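Uroporphyrinogen-III synthetase (Pseudomonas syringae pv. tomato, PDB 3RE1) probably catalyses the cyclisation of the linear tetrapyrrole hydroxymethylbilane to the macrocyclic uroporphyrinogen III, releasing water, in porphyrin biosynthesis. Local coordinates at residues D114-P118 with D129-L133; A126-H130 with L156-L160; V189-N195 with P264-Y269; W216-L222 with A238-N242. All coordinates share one frame; numbering follows the deposited sequence.

In the fold
The four contacts illustrate how a two-domain alpha/beta enzyme ties its loops and helix ends to the sheets of its two domains. Contacts 1 and 2 belong to the domain built on the mixed sheet, share Asp129 and His130, and lie about 11 Å apart between centres. Contacts 3 and 4 belong to the domain of the five-stranded parallel sheet, with centres about 13 Å apart; they meet where Tyr269 and Lys267 pack on Asp218, Leu219 and Leu222. Contacts 1 and 3 lie about 45 Å apart between centres, on opposite sides of the chain's centre. As in relatives, the active site probably lies in the cleft between the two domains.

Contact 1. Residues D114-P118 with D129-L133; sequences DASWP and DHPRL
Asp114 and Arg132 meet in a salt bridge at the protein surface, OD2 of the aspartate reaching the edge of the guanidinium at NH2. The modelled separation of OD2 and NH2, 2.4 Å, is very short, and its exact value is doubtful. Carboxylate and guanidinium planes are turned 41° apart, and a single pair of atoms, OD2 and NH2, makes the close approach. Beside this ion pair, Ser116 points at the second segment and sets its OG 3.2 Å from CE1 of His130 and 3.7 Å from CG of Arg132. The imidazole also presents its edge to the backbone, with CE1 3.4 Å from Trp117 N; both approaches to CE1 are packing contacts.

The strand concerned, 115-116, is an outermost strand of the mixed sheet, and its inner neighbour 97-99 bonds to it through the backbones of Ser116 and Ser99. Helix 131-137, whose N-cap is His130, begins alongside this edge strand, with Arg132 and Leu133 resting on Phe98.

Further out, two features position the polar groups. CG of His130 is anti to its backbone N (chi1 -166°), which carries the ring out toward the strand, while CB of Arg132 lies 3.8 Å above one face of that ring, near its rim. The arginine chain then bends at chi2 and runs past Ser116 OG to bring its guanidinium to Asp114.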
loop_
_atom_site.group_PDB
_atom_site.type_symbol
_atom_site.label_atom_id
_atom_site.label_comp_id
_atom_site.label_asym_id
_atom_site.label_seq_id
_atom_site.Cartn_x
_atom_site.Cartn_y
_atom_site.Cartn_z
ATOM N N ASP A 114 -7.360 7.630 20.170
ATOM C CA ASP A 114 -6.565 6.846 21.068
ATOM C C ASP A 114 -5.941 5.689 20.288
ATOM O O ASP A 114 -6.216 4.518 20.551
ATOM C CB ASP A 114 -7.467 6.366 22.204
ATOM C CG ASP A 114 -6.745 5.522 23.214
ATOM O OD1 ASP A 114 -5.561 5.819 23.526
ATOM O OD2 ASP A 114 -7.380 4.559 23.698
ATOM N N ALA A 115 -5.104 6.043 19.321
ATOM C CA ALA A 115 -4.404 5.079 18.455
ATOM C C ALA A 115 -3.058 4.614 19.004
ATOM O O ALA A 115 -2.396 5.325 19.734
ATOM C CB ALA A 115 -4.189 5.665 17.054
ATOM N N SER A 116 -2.673 3.399 18.630
ATOM C CA SER A 116 -1.406 2.801 19.009
ATOM C C SER A 116 -0.995 1.868 17.876
ATOM O O SER A 116 -1.800 1.539 17.003
ATOM C CB SER A 116 -1.542 2.021 20.315
ATOM O OG SER A 116 -2.493 0.972 20.206
ATOM N N TRP A 117 0.260 1.441 17.888
ATOM C CA TRP A 117 0.762 0.571 16.848
ATOM C C TRP A 117 2.004 -0.140 17.376
ATOM O O TRP A 117 2.578 0.300 18.364
ATOM C CB TRP A 117 1.080 1.404 15.604
ATOM C CG TRP A 117 2.067 2.505 15.892
ATOM C CD1 TRP A 117 3.426 2.400 15.934
ATOM C CD2 TRP A 117 1.759 3.863 16.230
ATOM N NE1 TRP A 117 3.978 3.595 16.272
ATOM C CE2 TRP A 117 2.986 4.516 16.455
ATOM C CE3 TRP A 117 0.569 4.590 16.354
ATOM C CZ2 TRP A 117 3.059 5.876 16.796
ATOM C CZ3 TRP A 117 0.643 5.936 16.707
ATOM C CH2 TRP A 117 1.880 6.566 16.915
ATOM N N PRO A 118 2.417 -1.255 16.730
ATOM C CA PRO A 118 3.619 -2.028 17.087
ATOM C C PRO A 118 4.898 -1.192 17.117
ATOM O O PRO A 118 5.867 -1.564 17.789
ATOM C CB PRO A 118 3.683 -3.076 15.975
ATOM C CG PRO A 118 2.255 -3.333 15.692
ATOM C CD PRO A 118 1.673 -1.942 15.657
ATOM N N ASP A 129 -0.362 -9.312 18.110
ATOM C CA ASP A 129 0.211 -9.515 19.444
ATOM C C ASP A 129 0.259 -8.257 20.317
ATOM O O ASP A 129 0.710 -8.317 21.453
ATOM C CB ASP A 129 1.622 -10.095 19.323
ATOM C CG ASP A 129 1.620 -11.536 18.858
ATOM O OD1 ASP A 129 0.927 -11.857 17.851
ATOM O OD2 ASP A 129 2.327 -12.346 19.500
ATOM N N HIS A 130 -0.191 -7.124 19.794
ATOM C CA HIS A 130 -0.141 -5.880 20.534
ATOM C C HIS A 130 -1.080 -5.968 21.735
ATOM O O HIS A 130 -2.287 -6.059 21.564
ATOM C CB HIS A 130 -0.565 -4.751 19.612
ATOM C CG HIS A 130 -0.247 -3.380 20.122
ATOM N ND1 HIS A 130 -0.552 -2.240 19.408
ATOM C CD2 HIS A 130 0.365 -2.961 21.250
ATOM C CE1 HIS A 130 -0.138 -1.178 20.075
ATOM N NE2 HIS A 130 0.423 -1.588 21.198
ATOM N N PRO A 131 -0.534 -5.936 22.966
ATOM C CA PRO A 131 -1.289 -6.105 24.227
ATOM C C PRO A 131 -2.532 -5.228 24.260
ATOM O O PRO A 131 -3.645 -5.668 24.570
ATOM C CB PRO A 131 -0.284 -5.664 25.285
ATOM C CG PRO A 131 1.027 -6.079 24.691
ATOM C CD PRO A 131 0.896 -5.702 23.235
ATOM N N ARG A 132 -2.313 -3.971 23.933
ATOM C CA ARG A 132 -3.364 -2.996 23.889
ATOM C C ARG A 132 -4.534 -3.597 23.105
ATOM O O ARG A 132 -5.684 -3.532 23.537
ATOM C CB ARG A 132 -2.813 -1.760 23.191
ATOM C CG ARG A 132 -3.628 -0.524 23.352
ATOM C CD ARG A 132 -3.384 0.186 24.657
ATOM N NE ARG A 132 -4.136 1.430 24.619
ATOM C CZ ARG A 132 -5.464 1.476 24.525
ATOM N NH1 ARG A 132 -6.174 0.347 24.477
ATOM N NH2 ARG A 132 -6.090 2.641 24.486
ATOM N N LEU A 133 -4.223 -4.198 21.957
ATOM C CA LEU A 133 -5.228 -4.787 21.091
ATOM C C LEU A 133 -5.832 -6.043 21.699
ATOM O O LEU A 133 -7.040 -6.243 21.646
ATOM C CB LEU A 133 -4.623 -5.117 19.725
ATOM C CG LEU A 133 -5.638 -5.710 18.733
ATOM C CD1 LEU A 133 -6.776 -4.708 18.508
ATOM C CD2 LEU A 133 -4.964 -6.106 17.421
#

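Contact 2. Residues A126-H130 with L156-L160; sequences ALLDH and LAEQL
Leu127 and Leu128, in the loop that leads from edge strand 115-116 to helix 131-137, dock on one side of helix 155-162 and form an apolar seam between two connections of the alpha/beta domain. Leu128 contributes most to it. Its CD1 methyl lies 3.8 Å from CD2 of Leu160 and 4.1 Å from CD1 of Leu156, while its other branch, CD2, rests 3.7 Å from CB of Gln159. One isobutyl group therefore touches three residues, Leu156, Gln159 and Leu160, spread over little more than one helical turn; it runs antiparallel alongside the Leu160 side chain and lies slantwise over that of Gln159.

Gln159 takes part chiefly through the aliphatic root of its side chain. The chain runs extended beyond CG (chi2 176°), carrying the amide along Leu128, with NE2 3.9 Å from its CD2, a packing contact.

Helix 155-162 is the crossover of a beta-alpha-beta unit: it joins strands 143-148 and 166-176, which run parallel and adjacent in the mixed sheet. Leu160 and Ala157 pack on Val167 of the second of these strands.

Deeper in, Leu127 CD2 meets Leu156 CD2 at 4.2 Å, one side chain lying nearly perpendicular to the other. A chi1 near 180° (-175°) swings Leu127 away from its own N and directs this branch toward the helix. Leu127, Leu156 and Leu160 all touch Ile71 of strand 69-72. The loop itself is held by short-range backbone bonds, Asp129 N to Ala126 O and His130 N to Leu127 O, the latter 2.9 Å.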
loop_
_atom_site.group_PDB
_atom_site.type_symbol
_atom_site.label_atom_id
_atom_site.label_comp_id
_atom_site.label_asym_id
_atom_site.label_seq_id
_atom_site.Cartn_x
_atom_site.Cartn_y
_atom_site.Cartn_z
ATOM N N ALA A 126 3.929 -8.381 15.563
ATOM C CA ALA A 126 2.645 -8.335 14.844
ATOM C C ALA A 126 1.647 -7.445 15.571
ATOM O O ALA A 126 1.733 -7.258 16.776
ATOM C CB ALA A 126 2.058 -9.747 14.679
ATOM N N LEU A 127 0.688 -6.913 14.825
ATOM C CA LEU A 127 -0.353 -6.089 15.404
ATOM C C LEU A 127 -1.184 -6.997 16.278
ATOM O O LEU A 127 -1.639 -6.622 17.358
ATOM C CB LEU A 127 -1.206 -5.472 14.293
ATOM C CG LEU A 127 -2.288 -4.463 14.687
ATOM C CD1 LEU A 127 -1.703 -3.380 15.557
ATOM C CD2 LEU A 127 -2.972 -3.847 13.476
ATOM N N LEU A 128 -1.345 -8.217 15.800
ATOM C CA LEU A 128 -2.134 -9.243 16.469
ATOM C C LEU A 128 -1.659 -9.495 17.884
ATOM O O LEU A 128 -2.453 -9.851 18.757
ATOM C CB LEU A 128 -2.036 -10.539 15.671
ATOM C CG LEU A 128 -3.249 -11.454 15.684
ATOM C CD1 LEU A 128 -4.390 -10.804 14.901
ATOM C CD2 LEU A 128 -2.864 -12.827 15.094
ATOM N N ASP A 129 -0.362 -9.312 18.110
ATOM C CA ASP A 129 0.211 -9.515 19.444
ATOM C C ASP A 129 0.259 -8.257 20.317
ATOM O O ASP A 129 0.710 -8.317 21.453
ATOM C CB ASP A 129 1.622 -10.095 19.323
ATOM C CG ASP A 129 1.620 -11.536 18.858
ATOM O OD1 ASP A 129 0.927 -11.857 17.851
ATOM O OD2 ASP A 129 2.327 -12.346 19.500
ATOM N N HIS A 130 -0.191 -7.124 19.794
ATOM C CA HIS A 130 -0.141 -5.880 20.534
ATOM C C HIS A 130 -1.080 -5.968 21.735
ATOM O O HIS A 130 -2.287 -6.059 21.564
ATOM C CB HIS A 130 -0.565 -4.751 19.612
ATOM C CG HIS A 130 -0.247 -3.380 20.122
ATOM N ND1 HIS A 130 -0.552 -2.240 19.408
ATOM C CD2 HIS A 130 0.365 -2.961 21.250
ATOM C CE1 HIS A 130 -0.138 -1.178 20.075
ATOM N NE2 HIS A 130 0.423 -1.588 21.198
ATOM N N LEU A 156 -5.062 -10.304 8.307
ATOM C CA LEU A 156 -5.456 -9.786 9.611
ATOM C C LEU A 156 -6.855 -10.203 10.061
ATOM O O LEU A 156 -7.027 -10.728 11.165
ATOM C CB LEU A 156 -5.394 -8.271 9.622
ATOM C CG LEU A 156 -5.305 -7.711 11.045
ATOM C CD1 LEU A 156 -4.031 -8.208 11.726
ATOM C CD2 LEU A 156 -5.343 -6.194 10.974
ATOM N N ALA A 157 -7.838 -9.984 9.188
ATOM C CA ALA A 157 -9.197 -10.388 9.448
ATOM C C ALA A 157 -9.304 -11.892 9.714
ATOM O O ALA A 157 -10.019 -12.320 10.642
ATOM C CB ALA A 157 -10.089 -9.963 8.279
ATOM N N GLU A 158 -8.592 -12.684 8.923
ATOM C CA GLU A 158 -8.635 -14.154 9.058
ATOM C C GLU A 158 -7.993 -14.593 10.358
ATOM O O GLU A 158 -8.506 -15.488 11.053
ATOM C CB GLU A 158 -7.957 -14.830 7.866
ATOM C CG GLU A 158 -8.782 -14.751 6.560
ATOM C CD GLU A 158 -10.122 -15.456 6.686
ATOM O OE1 GLU A 158 -10.143 -16.594 7.203
ATOM O OE2 GLU A 158 -11.157 -14.886 6.293
ATOM N N GLN A 159 -6.914 -13.923 10.728
ATOM C CA GLN A 159 -6.278 -14.210 12.026
ATOM C C GLN A 159 -7.238 -13.845 13.193
ATOM O O GLN A 159 -7.433 -14.619 14.123
ATOM C CB GLN A 159 -4.987 -13.429 12.151
ATOM C CG GLN A 159 -4.013 -13.758 11.044
ATOM C CD GLN A 159 -2.757 -12.921 11.107
ATOM O OE1 GLN A 159 -2.774 -11.706 10.816
ATOM N NE2 GLN A 159 -1.650 -13.560 11.498
ATOM N N LEU A 160 -7.864 -12.676 13.111
ATOM C CA LEU A 160 -8.811 -12.279 14.102
ATOM C C LEU A 160 -10.002 -13.275 14.198
ATOM O O LEU A 160 -10.324 -13.751 15.292
ATOM C CB LEU A 160 -9.322 -10.896 13.746
ATOM C CG LEU A 160 -8.323 -9.784 13.983
ATOM C CD1 LEU A 160 -8.913 -8.463 13.500
ATOM C CD2 LEU A 160 -7.988 -9.713 15.478
#

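Contact 3. Residues V189-N195 with P264-Y269; sequences VEVERLN and PAVKAY
Glu190 and Tyr269 supply the polar side-chain pairing: the phenol OH donates a weak hydrogen bond to OE2, 2.7 Å away. The glutamate and tyrosine chains reach toward each other, and carboxylate and ring planes stand 61° apart. A second polar link runs from Lys267 NZ to the carbonyl O of Leu194, but at 2.5 Å it is very short, and the crowding around that oxygen leaves its geometry doubtful. The lysine chain, as modelled, bends at chi2, chi3 and chi4 to bring NZ near this carbonyl, and NZ remains 5.2 Å from Glu190 OE2, where a modest attraction between opposite charges is possible.

Packing supplies the rest. Val189 CG1 approaches Tyr269 OH at 3.8 Å, the valine standing roughly perpendicular to the tyrosine side chain. The amide of Asn195 lies against the Pro264 ring, with ND2 3.5 Å from CG, while its polar atoms are engaged elsewhere: OD1 accepts from Arg16 N and ND2 donates to Ala14 O.

Backbone bonds shape the docking surface. Leu194 N to Val189 O and Arg193 N to Glu190 O close helix 186-191 in a Schellman motif, and the C-terminal tail lies across this helix end and the turn into central strand 196-198.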
loop_
_atom_site.group_PDB
_atom_site.type_symbol
_atom_site.label_atom_id
_atom_site.label_comp_id
_atom_site.label_asym_id
_atom_site.label_seq_id
_atom_site.Cartn_x
_atom_site.Cartn_y
_atom_site.Cartn_z
ATOM N N VAL A 189 10.218 2.774 -21.165
ATOM C CA VAL A 189 11.427 2.124 -20.677
ATOM C C VAL A 189 12.580 2.304 -21.661
ATOM O O VAL A 189 13.742 2.370 -21.252
ATOM C CB VAL A 189 11.191 0.599 -20.412
ATOM C CG1 VAL A 189 12.460 -0.072 -19.881
ATOM C CG2 VAL A 189 10.082 0.420 -19.414
ATOM N N GLU A 190 12.248 2.389 -22.950
ATOM C CA GLU A 190 13.242 2.526 -24.026
ATOM C C GLU A 190 13.820 3.923 -24.157
ATOM O O GLU A 190 15.007 4.126 -23.932
ATOM C CB GLU A 190 12.645 2.079 -25.375
ATOM C CG GLU A 190 12.391 0.581 -25.446
ATOM C CD GLU A 190 13.594 -0.206 -24.936
ATOM O OE1 GLU A 190 14.610 -0.284 -25.667
ATOM O OE2 GLU A 190 13.530 -0.736 -23.803
ATOM N N VAL A 191 12.968 4.880 -24.509
ATOM C CA VAL A 191 13.342 6.294 -24.613
ATOM C C VAL A 191 13.990 6.848 -23.343
ATOM O O VAL A 191 14.846 7.738 -23.430
ATOM C CB VAL A 191 12.111 7.176 -24.947
ATOM C CG1 VAL A 191 12.505 8.645 -25.042
ATOM C CG2 VAL A 191 11.457 6.699 -26.243
ATOM N N GLU A 192 13.583 6.360 -22.174
ATOM C CA GLU A 192 14.175 6.847 -20.928
ATOM C C GLU A 192 15.370 6.006 -20.483
ATOM O O GLU A 192 16.068 6.358 -19.523
ATOM C CB GLU A 192 13.149 6.914 -19.807
ATOM C CG GLU A 192 12.145 7.995 -19.984
ATOM C CD GLU A 192 12.798 9.335 -20.302
ATOM O OE1 GLU A 192 13.673 9.788 -19.531
ATOM O OE2 GLU A 192 12.437 9.946 -21.326
ATOM N N ARG A 193 15.592 4.896 -21.177
ATOM C CA ARG A 193 16.756 4.047 -20.930
ATOM C C ARG A 193 16.709 3.367 -19.587
ATOM O O ARG A 193 17.750 3.152 -18.983
ATOM C CB ARG A 193 18.020 4.904 -20.979
ATOM C CG ARG A 193 19.167 4.360 -21.789
ATOM C CD ARG A 193 19.467 5.234 -22.994
ATOM N NE ARG A 193 19.416 6.652 -22.675
ATOM C CZ ARG A 193 20.295 7.271 -21.899
ATOM N NH1 ARG A 193 21.302 6.594 -21.346
ATOM N NH2 ARG A 193 20.165 8.571 -21.688
ATOM N N LEU A 194 15.509 3.047 -19.106
ATOM C CA LEU A 194 15.358 2.484 -17.759
ATOM C C LEU A 194 15.865 1.063 -17.719
ATOM O O LEU A 194 15.532 0.258 -18.582
ATOM C CB LEU A 194 13.898 2.513 -17.301
ATOM C CG LEU A 194 13.191 3.826 -16.922
ATOM C CD1 LEU A 194 14.171 4.886 -16.511
ATOM C CD2 LEU A 194 12.293 4.341 -18.029
ATOM N N ASN A 195 16.656 0.751 -16.705
ATOM C CA ASN A 195 17.167 -0.609 -16.530
ATOM C C ASN A 195 16.719 -1.207 -15.171
ATOM O O ASN A 195 17.367 -2.080 -14.615
ATOM C CB ASN A 195 18.696 -0.596 -16.624
ATOM C CG ASN A 195 19.314 0.323 -15.581
ATOM O OD1 ASN A 195 18.646 1.233 -15.060
ATOM N ND2 ASN A 195 20.576 0.085 -15.255
ATOM N N PRO A 264 24.124 -2.814 -12.677
ATOM C CA PRO A 264 23.075 -3.101 -13.669
ATOM C C PRO A 264 23.590 -3.664 -14.993
ATOM O O PRO A 264 24.295 -2.979 -15.726
ATOM C CB PRO A 264 22.367 -1.746 -13.842
ATOM C CG PRO A 264 23.316 -0.729 -13.264
ATOM C CD PRO A 264 23.970 -1.451 -12.131
ATOM N N ALA A 265 23.235 -4.918 -15.285
ATOM C CA ALA A 265 23.629 -5.590 -16.536
ATOM C C ALA A 265 23.000 -4.929 -17.757
ATOM O O ALA A 265 21.774 -4.752 -17.825
ATOM C CB ALA A 265 23.246 -7.089 -16.496
ATOM N N VAL A 266 23.837 -4.567 -18.723
ATOM C CA VAL A 266 23.357 -3.935 -19.953
ATOM C C VAL A 266 22.175 -4.720 -20.549
ATOM O O VAL A 266 22.199 -5.955 -20.586
ATOM C CB VAL A 266 24.525 -3.772 -21.015
ATOM C CG1 VAL A 266 25.231 -5.093 -21.238
ATOM C CG2 VAL A 266 23.987 -3.241 -22.347
ATOM N N LYS A 267 21.151 -4.000 -21.012
ATOM C CA LYS A 267 19.960 -4.642 -21.579
ATOM C C LYS A 267 20.335 -5.727 -22.541
ATOM O O LYS A 267 21.334 -5.621 -23.247
ATOM C CB LYS A 267 19.080 -3.665 -22.344
ATOM C CG LYS A 267 18.597 -2.457 -21.572
ATOM C CD LYS A 267 17.721 -2.847 -20.407
ATOM C CE LYS A 267 16.696 -1.754 -20.163
ATOM N NZ LYS A 267 17.269 -0.365 -20.228
ATOM N N ALA A 268 19.505 -6.762 -22.571
ATOM C CA ALA A 268 19.728 -7.913 -23.416
ATOM C C ALA A 268 18.899 -7.821 -24.694
ATOM O O ALA A 268 19.423 -7.989 -25.799
ATOM C CB ALA A 268 19.392 -9.188 -22.659
ATOM N N TYR A 269 17.605 -7.571 -24.543
ATOM C CA TYR A 269 16.698 -7.447 -25.685
ATOM C C TYR A 269 17.044 -6.192 -26.502
ATOM O O TYR A 269 16.115 -5.465 -26.922
ATOM C CB TYR A 269 15.241 -7.406 -25.201
ATOM C CG TYR A 269 14.899 -6.201 -24.347
ATOM C CD1 TYR A 269 13.911 -5.301 -24.758
ATOM C CD2 TYR A 269 15.576 -5.943 -23.140
ATOM C CE1 TYR A 269 13.600 -4.181 -24.003
ATOM C CE2 TYR A 269 15.270 -4.829 -22.379
ATOM C CZ TYR A 269 14.270 -3.953 -22.817
ATOM O OH TYR A 269 13.925 -2.837 -22.076
#

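Contact 4. Residues W216-L222 with A238-N242; sequences WPDLAGL and AGARN
Ala220 and Ala240 bring the two backbones together, their CA atoms 4.5 Å apart. Leu219 to Leu222 form a type I beta turn, and in the other segment Gly239, with positive phi, ends helix 229-238 in a Schellman motif. Arg241 N donates to Ala220 O over 3.1 Å, almost straight at 172°, though tilted 29° from the carbonyl plane. A water extends this link: it donates to the carbonyls of Ala220 and Leu222 and accepts from Asn242 N at 2.7 Å, so Ala220 O receives two donors.

Trp216 lies along the other segment with its indole edge toward it. NE1 donates to Ala238 O at 3.0 Å, approaching from above the carbonyl plane, and CZ2 packs 3.9 Å from Ala240 CB. One face of the indole carries Ala220 CB, 3.6 Å above its plane and toward the rim, so the ring is held both over a face and at its edge. A chi1 of 172° turns the indole away from the backbone N of Trp216 and carries it across from its helix.

Arg241 folds back over the turn. Its guanidinium lays one face over the Ala220-Gly221 peptide, Gly221 N 3.5 Å above its plane, while at the edge of the guanidinium NH2 makes a weak hydrogen bond to Pro217 O, 2.6 Å away.

Both segments lead into adjacent parallel strands, 224-226 and 243-245, joined through helix 229-238: a beta-alpha-beta crossover whose two strand entrances are bridged here by backbone and water.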
loop_
_atom_site.group_PDB
_atom_site.type_symbol
_atom_site.label_atom_id
_atom_site.label_comp_id
_atom_site.label_asym_id
_atom_site.label_seq_id
_atom_site.Cartn_x
_atom_site.Cartn_y
_atom_site.Cartn_z
ATOM N N TRP A 216 5.941 -8.022 -22.184
ATOM C CA TRP A 216 6.424 -8.605 -20.928
ATOM C C TRP A 216 7.561 -9.639 -21.001
ATOM O O TRP A 216 8.402 -9.723 -20.100
ATOM C CB TRP A 216 5.245 -9.146 -20.100
ATOM C CG TRP A 216 5.691 -9.921 -18.881
ATOM C CD1 TRP A 216 5.677 -11.285 -18.720
ATOM C CD2 TRP A 216 6.271 -9.383 -17.686
ATOM N NE1 TRP A 216 6.214 -11.620 -17.503
ATOM C CE2 TRP A 216 6.589 -10.473 -16.846
ATOM C CE3 TRP A 216 6.551 -8.087 -17.238
ATOM C CZ2 TRP A 216 7.181 -10.307 -15.574
ATOM C CZ3 TRP A 216 7.139 -7.921 -15.972
ATOM C CH2 TRP A 216 7.439 -9.028 -15.157
ATOM N N PRO A 217 7.600 -10.440 -22.067
ATOM C CA PRO A 217 8.667 -11.449 -22.209
ATOM C C PRO A 217 10.105 -10.903 -22.276
ATOM O O PRO A 217 11.078 -11.673 -22.214
ATOM C CB PRO A 217 8.281 -12.168 -23.499
ATOM C CG PRO A 217 6.780 -12.094 -23.463
ATOM C CD PRO A 217 6.499 -10.688 -23.012
ATOM N N ASP A 218 10.241 -9.591 -22.433
ATOM C CA ASP A 218 11.562 -8.979 -22.459
ATOM C C ASP A 218 11.818 -8.089 -21.246
ATOM O O ASP A 218 12.927 -8.094 -20.691
ATOM C CB ASP A 218 11.771 -8.203 -23.751
ATOM C CG ASP A 218 12.054 -9.124 -24.942
ATOM O OD1 ASP A 218 13.047 -9.911 -24.874
ATOM O OD2 ASP A 218 11.284 -9.038 -25.936
ATOM N N LEU A 219 10.784 -7.362 -20.822
ATOM C CA LEU A 219 10.852 -6.559 -19.593
ATOM C C LEU A 219 11.079 -7.473 -18.400
ATOM O O LEU A 219 11.648 -7.035 -17.390
ATOM C CB LEU A 219 9.562 -5.766 -19.368
ATOM C CG LEU A 219 9.140 -4.837 -20.503
ATOM C CD1 LEU A 219 7.769 -4.301 -20.235
ATOM C CD2 LEU A 219 10.150 -3.705 -20.678
ATOM N N ALA A 220 10.637 -8.730 -18.533
ATOM C CA ALA A 220 10.702 -9.696 -17.451
ATOM C C ALA A 220 12.122 -9.962 -16.971
ATOM O O ALA A 220 12.317 -10.428 -15.843
ATOM C CB ALA A 220 10.018 -10.989 -17.847
ATOM N N GLY A 221 13.108 -9.652 -17.805
ATOM C CA GLY A 221 14.494 -9.875 -17.419
ATOM C C GLY A 221 15.118 -8.738 -16.629
ATOM O O GLY A 221 16.166 -8.928 -16.007
ATOM N N LEU A 222 14.475 -7.567 -16.640
ATOM C CA LEU A 222 14.963 -6.381 -15.910
ATOM C C LEU A 222 14.802 -6.533 -14.416
ATOM O O LEU A 222 13.909 -7.227 -13.954
ATOM C CB LEU A 222 14.205 -5.137 -16.349
ATOM C CG LEU A 222 14.374 -4.864 -17.834
ATOM C CD1 LEU A 222 13.264 -3.937 -18.332
ATOM C CD2 LEU A 222 15.783 -4.288 -18.055
ATOM N N ALA A 238 4.537 -14.865 -12.521
ATOM C CA ALA A 238 4.382 -14.203 -13.808
ATOM C C ALA A 238 5.588 -14.367 -14.748
ATOM O O ALA A 238 5.504 -14.032 -15.924
ATOM C CB ALA A 238 4.108 -12.736 -13.582
ATOM N N GLY A 239 6.702 -14.870 -14.237
ATOM C CA GLY A 239 7.863 -15.044 -15.076
ATOM C C GLY A 239 9.009 -14.061 -14.911
ATOM O O GLY A 239 10.027 -14.170 -15.594
ATOM N N ALA A 240 8.859 -13.084 -14.030
ATOM C CA ALA A 240 9.963 -12.194 -13.741
ATOM C C ALA A 240 11.166 -13.075 -13.326
ATOM O O ALA A 240 11.035 -13.976 -12.477
ATOM C CB ALA A 240 9.565 -11.244 -12.615
ATOM N N ARG A 241 12.325 -12.836 -13.926
ATOM C CA ARG A 241 13.505 -13.647 -13.613
ATOM C C ARG A 241 14.481 -13.020 -12.600
ATOM O O ARG A 241 15.370 -13.694 -12.086
ATOM C CB ARG A 241 14.254 -13.987 -14.893
ATOM C CG ARG A 241 13.383 -14.491 -16.021
ATOM C CD ARG A 241 14.063 -14.221 -17.383
ATOM N NE ARG A 241 13.054 -13.933 -18.396
ATOM C CZ ARG A 241 13.213 -13.080 -19.405
ATOM N NH1 ARG A 241 14.357 -12.425 -19.546
ATOM N NH2 ARG A 241 12.221 -12.880 -20.274
ATOM N N ASN A 242 14.330 -11.732 -12.331
ATOM C CA ASN A 242 15.233 -11.042 -11.415
ATOM C C ASN A 242 14.434 -10.219 -10.407
ATOM O O ASN A 242 14.341 -9.011 -10.524
ATOM C CB ASN A 242 16.216 -10.151 -12.192
ATOM C CG ASN A 242 17.317 -9.575 -11.288
ATOM O OD1 ASN A 242 17.459 -10.007 -10.137
ATOM N ND2 ASN A 242 18.080 -8.578 -11.791
HETATM O O HOH W 1 12.733 -9.676 -12.878
#